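Local coordinates for protein PipY (Synechococcus elongatus, PDB 5NLC) that binds the vitamin B6 cofactor pyridoxal 5'-phosphate and is probably involved in keeping its cellular level in balance, at residues Lys80-Phe85 with Gly105-Ser110; Ala95-Leu100 with Ser141-Val146; Leu115-Leu120 with Arg172-Glu177; Asp132-Leu137 with Gln179-Gln184. All blocks are in the same frame, centred on the assembly; numbering follows the deposited sequence. Where two conformers were deposited one is given.

Interaction 1. Residues Lys80-Phe85 with Gly105-Ser110; sequences KAVEHF and GELGRS
Val-82 sets CG1 anti to the backbone N (chi1 175°), and this torsion sends the methyl toward Leu-107 and Arg-109; Leu-107 answers with CG placed anti to its own carbonyl carbon (chi1 -55°), bringing CD1 across to meet it. CG1 of Val-82 lies 4.0 Å from CD1 of Leu-107 and 4.1 Å from CB of Arg-109, so a single valine methyl touches two residues near the end of the other helix. CD1 of Leu-107 is shared in the same way, because its closest approach, 3.5 Å, is to CG of Glu-83. The two side chains cross there at about a right angle, and Glu-83 contributes a methylene to the contact, with its carboxylate lying beyond on an extended chain. The link is therefore one of van der Waals packing, without a hydrogen bond between the segments. PipY has the modified TIM barrel of fold type III pyridoxal-phosphate proteins, and the contact joins two consecutive outer helices of it, 78-84 and 94-107, which follow the adjacent parallel strands 66-69 and 87-91. Val-82 also packs on Leu-100 and Ile-103 of helix 94-107, while Phe-85 turns to Trp-67 and Leu-69 of strand 66-69. Helix 94-107 ends at Gly-108, whose positive phi of 66° turns the backbone and brings Arg-109 back toward Val-82, where its CB makes the contact.

Interaction 2. Residues Ala95-Leu100 with Ser141-Val146; sequences ALAERL and SQLQQV. With PO4 (phosphate ion), chain C.
Leu-143 lays CD1 against the backbone and methyl of Ala-97, 4.1 Å from its CB and 4.0 Å from its O, and also reaches the backbone N of Glu-98. A second apolar point lies three residues along: CG1 of Val-146, held anti to the carbonyl carbon (chi1 -70°), approaches the backbone C of Leu-100 at 4.1 Å. Leu-143 thus touches both methyl and backbone of the helix, Val-146 mainly backbone, and no hydrogen bond joins the two segments directly. Away from the loop, Arg-99 bends at chi2 and presents the edge of its guanidinium to a phosphate ion, probably from the crystallisation liquor. NE donates to O1 of the ion at 2.7 Å with a nearly straight angle of 165°, whereas NH1 makes longer bonds, to O4 and weakly to O1. Arg-79 and Arg-102 also hydrogen-bond the ion. A leucine in place of Arg-99 would take away the NE and NH1 donors, and the phosphate would probably be held less firmly by the remaining arginines. The loop leads from helix 130-141 into strand 147-152 of the barrel, and Gln-145 N is anchored to Asp-101 on helix 94-107. Leu-143 also touches Trp-94 and Asp-101 of that helix, while Ala-97 and Leu-100 rest on Val-91 of strand 87-91 and Leu-100 packs against Ala-78 of helix 78-84.

Interaction 3. Residues Leu115-Leu120 with Arg172-Glu177; sequences LQVKLL and RTFAAE
Phe-174 reaches from helix 161-181 to Val-117 and Leu-119 of segment 115-120, which lies on strand 112-116, in the modified TIM barrel, where outer helices pack around a parallel sheet. Its CG stands anti to the backbone N (chi1 -173°), which carries the ring toward Val-117 and Leu-119. The ring is then turned, chi2 40°, and two adjacent carbons on one flank, CD2 and CE2, do all the touching. Leu-119 holds CG anti to the carbonyl carbon (chi1 -71°) and brings its CD2 methyl obliquely to the ring, 4.1 Å from CD2 of Phe-174. Both aliphatic residues point their side chains toward the helix, while Lys-118 between them goes the other way and gives NZ to the carbonyls of Asp-122 and Lys-125. Contacts at this distance are ordinary dispersion contacts, so the two segments meet here through apolar groups, with no hydrogen bond between them. Pro-130, at the start of helix 130-141, packs on both Leu-119 and Phe-174. Val-117 is tied by its backbone to Met-152 of strand 147-152 and packs on Leu-133; its side chain lies about 12 Å from that of Arg-210, a cofactor-binding residue, so the contact is outside the first shell of that site. CG1 of Val-117 sits at the edge of the phenyl ring, near its plane, 4.1 Å from CE2 of Phe-174.

Interaction 4. Residues Asp132-Leu137 with Gln179-Gln184; sequences DLRAEL and QQQAPQ
Glu-136 N donates to the carbonyl O of Asp-132 at 3.0 Å, closing a helical turn that carries Arg-134, with Leu-137 just after it, and these two residues meet Gln-181 and Ala-182 of the other segment. The leucine part of the contact is apolar. CD2 of Leu-137 comes 3.6 Å from CB of Gln-181, the two side chains crossing at about a right angle, and CG of Leu-137 lies 3.8 Å from CB of Ala-182. One leucine thus fits against two consecutive residues. Its first torsion, chi1 -130°, lies well off the usual staggered values, which suggests that the fit is obtained at some conformational cost. Nearer the surface, Arg-134 keeps CG anti to the backbone N and bends at chi3 (-76°), turning its guanidinium toward Gln-181. NH1 of Arg-134 stands 3.6 Å from CG of Gln-181; the guanidinium and amide planes are 57° apart and no hydrogen bond links them. Gln-181 is bent in its turn at chi2, so that NH1 of Arg-134 lies beside its CG and CD, while CB of the same residue meets the leucine methyl. Ala-182 is where helix 161-181 gives way to a loop, and its buried methyl also touches Ser-141. Gln-179 NE2 is hydrogen-bonded to the carbonyl of Leu-185. The contact joins two outer helices of the barrel: Leu-133 and Leu-137 of helix 130-141 pack on Leu-178 of helix 161-181, and Arg-134 lies against Phe-174 of the same helix.

Interactions 1, 2 and 4 lie in the outer layer of the barrel, while interaction 3 reaches in to a strand, and none of the four has a hydrogen bond between its two segments. Interactions 1 and 2 share helix 94-107; interactions 3 and 4 share helix 161-181. Interaction 2 is the most buried, resting a loop against a helix, although that helix also carries a basic anion site. Interactions 1 and 4 join helices near an end, with the first loop residues taking part, and have a buried aliphatic centre with charged or amide side chains at the margin. Interaction 3 instead brings an aromatic ring against the 115-120 segment.

Interaction 1. Residues Lys80-Phe85 with Gly105-Ser110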
# COMPACT_ATOMS: atom_id res chain seq x y z
N LYS A 80 16.34 4.63 -2.15
CA LYS A 80 15.59 5.76 -1.64
C LYS A 80 14.25 5.35 -1.02
O LYS A 80 13.83 5.96 -0.07
CB LYS A 80 15.39 6.84 -2.70
CG LYS A 80 16.69 7.58 -3.03
CD LYS A 80 16.42 8.51 -4.20
CE LYS A 80 17.55 9.53 -4.41
NZ LYS A 80 17.63 9.86 -5.86
N ALA A 81 13.57 4.37 -1.58
CA ALA A 81 12.31 3.90 -0.99
C ALA A 81 12.50 3.29 0.40
O ALA A 81 11.75 3.58 1.31
CB ALA A 81 11.67 2.87 -1.91
N VAL A 82 13.57 2.49 0.58
CA VAL A 82 13.86 1.94 1.89
C VAL A 82 14.16 3.06 2.90
O VAL A 82 13.76 3.00 4.05
CB VAL A 82 14.97 0.89 1.83
CG1 VAL A 82 15.35 0.41 3.22
CG2 VAL A 82 14.53 -0.29 0.98
N GLU A 83 14.85 4.08 2.44
CA GLU A 83 15.31 5.13 3.33
C GLU A 83 14.14 6.00 3.79
O GLU A 83 14.18 6.44 4.92
CB GLU A 83 16.39 6.01 2.66
CG GLU A 83 17.79 5.35 2.53
CD GLU A 83 18.80 6.19 1.70
OE1 GLU A 83 18.38 7.00 0.83
OE2 GLU A 83 20.03 6.04 1.90
N HIS A 84 13.12 6.20 2.93
CA HIS A 84 12.08 7.19 3.11
C HIS A 84 10.69 6.65 3.41
O HIS A 84 9.89 7.43 3.79
CB HIS A 84 12.01 8.13 1.90
CG HIS A 84 13.22 8.99 1.79
ND1 HIS A 84 13.31 10.23 2.39
CD2 HIS A 84 14.43 8.75 1.23
CE1 HIS A 84 14.55 10.70 2.21
NE2 HIS A 84 15.22 9.84 1.47
N PHE A 85 10.38 5.38 3.19
CA PHE A 85 9.03 4.89 3.39
C PHE A 85 9.00 3.86 4.50
O PHE A 85 9.87 3.01 4.62
CB PHE A 85 8.49 4.34 2.07
CG PHE A 85 8.15 5.45 1.07
CD1 PHE A 85 6.92 6.06 1.10
CD2 PHE A 85 9.06 5.85 0.14
CE1 PHE A 85 6.60 7.09 0.22
CE2 PHE A 85 8.78 6.86 -0.76
CZ PHE A 85 7.54 7.49 -0.73
N GLY A 105 18.88 -4.63 4.78
CA GLY A 105 19.97 -5.20 5.58
C GLY A 105 21.20 -4.32 5.68
O GLY A 105 21.79 -4.13 6.77
N GLU A 106 21.57 -3.71 4.57
CA GLU A 106 22.70 -2.73 4.54
C GLU A 106 22.40 -1.49 5.39
O GLU A 106 23.26 -1.04 6.14
CB GLU A 106 23.00 -2.30 3.11
CG GLU A 106 23.50 -3.41 2.18
CD GLU A 106 23.73 -2.96 0.72
OE1 GLU A 106 23.60 -1.72 0.44
OE2 GLU A 106 24.05 -3.88 -0.11
N LEU A 107 21.21 -0.94 5.27
CA LEU A 107 20.82 0.24 6.05
C LEU A 107 20.30 0.01 7.48
O LEU A 107 20.06 0.98 8.18
CB LEU A 107 19.78 1.08 5.30
CG LEU A 107 20.14 1.54 3.85
CD1 LEU A 107 18.91 2.13 3.20
CD2 LEU A 107 21.37 2.45 3.82
N GLY A 108 20.10 -1.23 7.89
CA GLY A 108 19.52 -1.54 9.21
C GLY A 108 18.06 -1.07 9.33
O GLY A 108 17.63 -0.52 10.34
N ARG A 109 17.33 -1.21 8.26
CA ARG A 109 15.91 -0.82 8.24
C ARG A 109 15.08 -2.03 7.86
O ARG A 109 15.61 -3.02 7.42
CB ARG A 109 15.61 0.34 7.28
CG ARG A 109 16.28 1.69 7.57
CD ARG A 109 16.12 2.22 8.99
NE ARG A 109 16.81 3.50 9.22
CZ ARG A 109 17.99 3.68 9.79
NH1 ARG A 109 18.73 2.70 10.24
NH2 ARG A 109 18.44 4.91 9.92
N SER A 110 13.75 -1.94 8.08
CA SER A 110 12.87 -3.04 7.77
C SER A 110 11.56 -2.49 7.23
O SER A 110 10.62 -2.27 8.01
CB SER A 110 12.58 -3.79 9.05
OG SER A 110 11.92 -4.99 8.75

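Interaction 2. Residues Ala95-Leu100 with Ser141-Val146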
# COMPACT_ATOMS: atom_id res chain seq x y z
N ALA A 95 12.43 -10.11 -7.85
CA ALA A 95 13.62 -9.25 -7.91
C ALA A 95 13.55 -8.02 -7.00
O ALA A 95 14.50 -7.67 -6.32
CB ALA A 95 13.82 -8.77 -9.32
N LEU A 96 12.37 -7.39 -6.97
CA LEU A 96 12.24 -6.16 -6.22
C LEU A 96 12.23 -6.52 -4.74
O LEU A 96 12.82 -5.77 -3.90
CB LEU A 96 10.98 -5.38 -6.58
CG LEU A 96 10.80 -4.03 -5.83
CD1 LEU A 96 11.97 -3.09 -5.98
CD2 LEU A 96 9.46 -3.33 -6.20
N ALA A 97 11.56 -7.58 -4.38
CA ALA A 97 11.52 -7.98 -2.97
C ALA A 97 12.92 -8.28 -2.46
O ALA A 97 13.31 -7.81 -1.36
CB ALA A 97 10.67 -9.20 -2.78
N GLU A 98 13.66 -9.07 -3.24
CA GLU A 98 15.08 -9.38 -2.93
C GLU A 98 15.95 -8.15 -2.79
O GLU A 98 16.79 -8.03 -1.86
CB GLU A 98 15.67 -10.37 -3.94
CG GLU A 98 17.04 -10.84 -3.44
CD GLU A 98 17.60 -12.06 -4.11
OE1 GLU A 98 17.49 -12.20 -5.35
OE2 GLU A 98 18.20 -12.88 -3.35
N ARG A 99 15.78 -7.23 -3.74
CA ARG A 99 16.55 -5.99 -3.77
C ARG A 99 16.26 -5.15 -2.51
O ARG A 99 17.19 -4.70 -1.83
CB ARG A 99 16.22 -5.22 -5.05
CG ARG A 99 16.99 -3.93 -5.29
CD ARG A 99 18.34 -4.22 -5.81
NE ARG A 99 19.03 -3.03 -6.28
CZ ARG A 99 19.11 -2.62 -7.54
NH1 ARG A 99 19.81 -1.53 -7.80
NH2 ARG A 99 18.51 -3.26 -8.55
N LEU A 100 14.98 -4.97 -2.17
CA LEU A 100 14.61 -4.24 -0.95
C LEU A 100 15.22 -4.89 0.33
O LEU A 100 15.67 -4.20 1.27
CB LEU A 100 13.10 -4.18 -0.81
CG LEU A 100 12.38 -3.31 -1.90
CD1 LEU A 100 10.87 -3.60 -1.90
CD2 LEU A 100 12.66 -1.83 -1.64
N SER A 141 9.61 -16.08 2.36
CA SER A 141 9.62 -16.38 3.78
C SER A 141 10.99 -16.33 4.44
O SER A 141 11.06 -16.06 5.63
CB SER A 141 8.99 -17.77 4.02
OG SER A 141 7.62 -17.67 3.69
N GLN A 142 12.05 -16.52 3.68
CA GLN A 142 13.41 -16.42 4.21
C GLN A 142 14.08 -15.08 4.13
O GLN A 142 15.23 -14.96 4.54
CB GLN A 142 14.26 -17.48 3.52
CG GLN A 142 13.70 -18.84 3.91
CD GLN A 142 14.23 -19.98 3.06
OE1 GLN A 142 14.79 -19.79 1.97
NE2 GLN A 142 14.04 -21.22 3.57
N LEU A 143 13.43 -14.10 3.52
CA LEU A 143 13.95 -12.74 3.51
C LEU A 143 13.89 -12.23 4.96
O LEU A 143 12.83 -12.24 5.58
CB LEU A 143 13.16 -11.87 2.53
CG LEU A 143 13.31 -12.21 1.06
CD1 LEU A 143 12.38 -11.33 0.22
CD2 LEU A 143 14.73 -12.13 0.52
N GLN A 144 15.02 -11.88 5.53
CA GLN A 144 15.09 -11.57 6.97
C GLN A 144 14.97 -10.12 7.32
O GLN A 144 14.77 -9.81 8.49
CB GLN A 144 16.45 -12.03 7.50
CG GLN A 144 16.75 -13.48 7.25
CD GLN A 144 15.83 -14.38 8.04
OE1 GLN A 144 15.92 -14.44 9.28
NE2 GLN A 144 14.94 -15.10 7.35
N GLN A 145 15.14 -9.23 6.34
CA GLN A 145 15.26 -7.80 6.61
C GLN A 145 14.04 -6.97 6.19
O GLN A 145 14.14 -5.73 6.15
CB GLN A 145 16.42 -7.22 5.82
CG GLN A 145 17.67 -8.06 5.75
CD GLN A 145 18.29 -8.23 7.10
OE1 GLN A 145 18.09 -7.41 8.00
NE2 GLN A 145 19.06 -9.24 7.25
N VAL A 146 13.02 -7.60 5.66
CA VAL A 146 11.77 -6.91 5.36
C VAL A 146 10.67 -7.55 6.11
O VAL A 146 10.86 -8.66 6.57
CB VAL A 146 11.48 -6.98 3.87
CG1 VAL A 146 12.47 -6.09 3.08
CG2 VAL A 146 11.45 -8.42 3.37
P PO4 C . 21.75 -0.54 -4.77
O1 PO4 C . 20.59 -1.49 -4.73
O2 PO4 C . 21.26 0.88 -4.59
O3 PO4 C . 22.71 -0.90 -3.65
O4 PO4 C . 22.47 -0.70 -6.10

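Interaction 3. Residues Leu115-Leu120 with Arg172-Glu177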
# COMPACT_ATOMS: atom_id res chain seq x y z
N LEU A 115 2.75 -7.30 -1.33
CA LEU A 115 3.07 -7.86 -2.63
C LEU A 115 1.90 -7.55 -3.57
O LEU A 115 0.75 -7.97 -3.32
CB LEU A 115 3.24 -9.35 -2.48
CG LEU A 115 4.28 -9.77 -1.44
CD1 LEU A 115 4.32 -11.29 -1.36
CD2 LEU A 115 5.63 -9.26 -1.83
N GLN A 116 2.19 -6.84 -4.64
CA GLN A 116 1.23 -6.40 -5.60
C GLN A 116 1.07 -7.50 -6.62
O GLN A 116 2.00 -7.77 -7.37
CB GLN A 116 1.71 -5.17 -6.32
CG GLN A 116 0.66 -4.56 -7.26
CD GLN A 116 1.13 -3.31 -7.94
OE1 GLN A 116 1.75 -2.47 -7.34
NE2 GLN A 116 0.68 -3.10 -9.17
N VAL A 117 -0.12 -8.10 -6.65
CA VAL A 117 -0.41 -9.29 -7.41
C VAL A 117 -1.38 -8.93 -8.53
O VAL A 117 -2.37 -8.25 -8.30
CB VAL A 117 -1.11 -10.35 -6.53
CG1 VAL A 117 -1.34 -11.64 -7.33
CG2 VAL A 117 -0.22 -10.69 -5.37
N LYS A 118 -1.12 -9.47 -9.71
CA LYS A 118 -1.94 -9.25 -10.87
C LYS A 118 -2.81 -10.50 -11.05
O LYS A 118 -2.38 -11.50 -11.55
CB LYS A 118 -1.07 -8.98 -12.11
CG LYS A 118 -1.84 -8.76 -13.38
CD LYS A 118 -0.97 -8.45 -14.60
CE LYS A 118 -0.49 -7.02 -14.58
NZ LYS A 118 0.25 -6.73 -15.86
N LEU A 119 -4.04 -10.39 -10.60
CA LEU A 119 -5.01 -11.42 -10.74
C LEU A 119 -5.82 -11.32 -12.05
O LEU A 119 -6.52 -12.24 -12.38
CB LEU A 119 -5.95 -11.34 -9.53
CG LEU A 119 -5.37 -11.78 -8.17
CD1 LEU A 119 -6.38 -11.44 -7.08
CD2 LEU A 119 -5.14 -13.26 -8.16
N LEU A 120 -5.77 -10.20 -12.75
CA LEU A 120 -6.42 -10.00 -14.03
C LEU A 120 -5.44 -9.39 -15.04
O LEU A 120 -4.55 -8.61 -14.64
CB LEU A 120 -7.63 -9.06 -13.87
CG LEU A 120 -8.89 -9.65 -13.22
CD1 LEU A 120 -9.89 -8.51 -12.98
CD2 LEU A 120 -9.49 -10.70 -14.15
N ARG A 172 -8.92 -11.53 -1.40
CA ARG A 172 -9.10 -11.99 -0.04
C ARG A 172 -8.92 -13.48 0.07
O ARG A 172 -8.21 -13.97 0.96
CB ARG A 172 -10.48 -11.57 0.51
CG ARG A 172 -10.68 -12.08 1.92
CD ARG A 172 -12.09 -11.87 2.49
NE ARG A 172 -13.04 -12.73 1.78
CZ ARG A 172 -13.85 -12.33 0.83
NH1 ARG A 172 -13.91 -11.05 0.44
NH2 ARG A 172 -14.68 -13.22 0.26
N THR A 173 -9.55 -14.20 -0.84
CA THR A 173 -9.49 -15.64 -0.87
C THR A 173 -8.06 -16.18 -1.05
O THR A 173 -7.57 -17.02 -0.28
CB THR A 173 -10.52 -16.13 -1.92
OG1 THR A 173 -11.82 -15.75 -1.43
CG2 THR A 173 -10.51 -17.59 -2.00
N PHE A 174 -7.38 -15.66 -2.04
CA PHE A 174 -6.00 -16.02 -2.33
C PHE A 174 -5.04 -15.67 -1.18
O PHE A 174 -4.20 -16.48 -0.89
CB PHE A 174 -5.58 -15.33 -3.61
CG PHE A 174 -4.25 -15.71 -4.15
CD1 PHE A 174 -3.78 -17.02 -4.13
CD2 PHE A 174 -3.47 -14.72 -4.77
CE1 PHE A 174 -2.56 -17.36 -4.69
CE2 PHE A 174 -2.26 -15.06 -5.35
CZ PHE A 174 -1.81 -16.37 -5.34
N ALA A 175 -5.18 -14.48 -0.56
CA ALA A 175 -4.34 -14.11 0.57
C ALA A 175 -4.49 -15.13 1.69
O ALA A 175 -3.47 -15.53 2.30
CB ALA A 175 -4.57 -12.69 1.07
N ALA A 176 -5.72 -15.59 1.94
CA ALA A 176 -5.89 -16.61 2.97
C ALA A 176 -5.20 -17.92 2.55
O ALA A 176 -4.53 -18.61 3.36
CB ALA A 176 -7.38 -16.82 3.25
N GLU A 177 -5.31 -18.29 1.27
CA GLU A 177 -4.55 -19.45 0.83
C GLU A 177 -3.05 -19.27 0.99
O GLU A 177 -2.38 -20.20 1.38
CB GLU A 177 -4.80 -19.79 -0.63
CG GLU A 177 -6.12 -20.43 -0.85
CD GLU A 177 -6.34 -21.70 0.00
OE1 GLU A 177 -7.36 -21.73 0.76
OE2 GLU A 177 -5.48 -22.60 -0.05

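Interaction 4. Residues Asp132-Leu137 with Gln179-Gln184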
# COMPACT_ATOMS: atom_id res chain seq x y z
N ASP A 132 3.74 -17.64 -9.98
CA ASP A 132 5.09 -17.27 -9.58
C ASP A 132 5.13 -16.89 -8.10
O ASP A 132 6.02 -17.33 -7.39
CB ASP A 132 5.65 -16.13 -10.49
CG ASP A 132 7.16 -15.81 -10.25
OD1 ASP A 132 8.02 -16.72 -9.95
OD2 ASP A 132 7.49 -14.58 -10.38
N LEU A 133 4.17 -16.09 -7.65
CA LEU A 133 4.12 -15.73 -6.22
C LEU A 133 4.02 -16.99 -5.34
O LEU A 133 4.77 -17.14 -4.41
CB LEU A 133 2.96 -14.78 -5.89
CG LEU A 133 2.81 -14.34 -4.43
CD1 LEU A 133 4.12 -13.83 -3.78
CD2 LEU A 133 1.67 -13.32 -4.35
N ARG A 134 3.16 -17.92 -5.68
CA ARG A 134 3.04 -19.13 -4.86
C ARG A 134 4.35 -19.94 -4.87
O ARG A 134 4.79 -20.45 -3.86
CB ARG A 134 1.90 -20.01 -5.39
CG ARG A 134 1.62 -21.23 -4.53
CD ARG A 134 0.62 -22.16 -5.25
NE ARG A 134 -0.76 -21.66 -5.19
CZ ARG A 134 -1.60 -21.90 -4.16
NH1 ARG A 134 -1.23 -22.60 -3.07
NH2 ARG A 134 -2.86 -21.44 -4.19
N ALA A 135 4.99 -20.04 -6.03
CA ALA A 135 6.23 -20.77 -6.15
C ALA A 135 7.37 -20.16 -5.39
O ALA A 135 8.31 -20.87 -5.00
CB ALA A 135 6.65 -20.91 -7.60
N GLU A 136 7.34 -18.84 -5.20
CA GLU A 136 8.44 -18.14 -4.54
C GLU A 136 8.21 -17.92 -3.08
O GLU A 136 9.05 -17.37 -2.38
CB GLU A 136 8.65 -16.80 -5.27
CG GLU A 136 9.30 -16.97 -6.65
CD GLU A 136 10.45 -18.04 -6.70
OE1 GLU A 136 11.38 -18.05 -5.87
OE2 GLU A 136 10.38 -18.96 -7.57
N LEU A 137 7.06 -18.35 -2.58
CA LEU A 137 6.77 -18.19 -1.17
C LEU A 137 7.84 -18.71 -0.16
O LEU A 137 8.09 -18.04 0.83
CB LEU A 137 5.42 -18.84 -0.90
CG LEU A 137 4.34 -18.14 -0.16
CD1 LEU A 137 4.15 -16.71 -0.55
CD2 LEU A 137 3.13 -19.07 -0.24
N GLN A 179 -1.55 -17.46 3.08
CA GLN A 179 -1.18 -17.40 4.49
C GLN A 179 -1.09 -18.82 5.04
O GLN A 179 -0.21 -19.09 5.88
CB GLN A 179 -2.20 -16.56 5.29
CG GLN A 179 -1.97 -16.60 6.81
CD GLN A 179 -0.71 -15.91 7.25
OE1 GLN A 179 -0.75 -14.77 7.62
NE2 GLN A 179 0.42 -16.64 7.26
N GLN A 180 -1.97 -19.68 4.56
CA GLN A 180 -1.93 -21.14 4.92
C GLN A 180 -0.67 -21.80 4.39
O GLN A 180 -0.08 -22.61 5.07
CB GLN A 180 -3.18 -21.89 4.43
N GLN A 181 -0.21 -21.40 3.21
CA GLN A 181 1.02 -21.96 2.63
C GLN A 181 2.31 -21.40 3.28
O GLN A 181 3.33 -22.09 3.24
CB GLN A 181 1.09 -21.68 1.13
CG GLN A 181 -0.05 -22.33 0.30
CD GLN A 181 0.03 -23.82 0.25
OE1 GLN A 181 -0.83 -24.53 0.79
NE2 GLN A 181 1.12 -24.32 -0.31
N ALA A 182 2.26 -20.23 3.91
CA ALA A 182 3.44 -19.56 4.46
C ALA A 182 3.24 -19.14 5.91
O ALA A 182 3.08 -17.93 6.19
CB ALA A 182 3.82 -18.35 3.59
N PRO A 183 3.24 -20.12 6.84
CA PRO A 183 3.02 -19.76 8.21
C PRO A 183 4.06 -18.78 8.77
O PRO A 183 3.68 -18.04 9.64
CB PRO A 183 3.02 -21.13 8.97
CG PRO A 183 3.63 -22.13 8.02
CD PRO A 183 3.24 -21.58 6.66
N GLN A 184 5.30 -18.70 8.26
CA GLN A 184 6.36 -17.73 8.67
C GLN A 184 5.95 -16.28 8.41
O GLN A 184 6.50 -15.37 9.01
CB GLN A 184 7.73 -17.98 7.94
CG GLN A 184 8.55 -19.21 8.37
CD GLN A 184 10.01 -19.23 7.87
OE1 GLN A 184 10.39 -20.00 6.96
NE2 GLN A 184 10.83 -18.36 8.45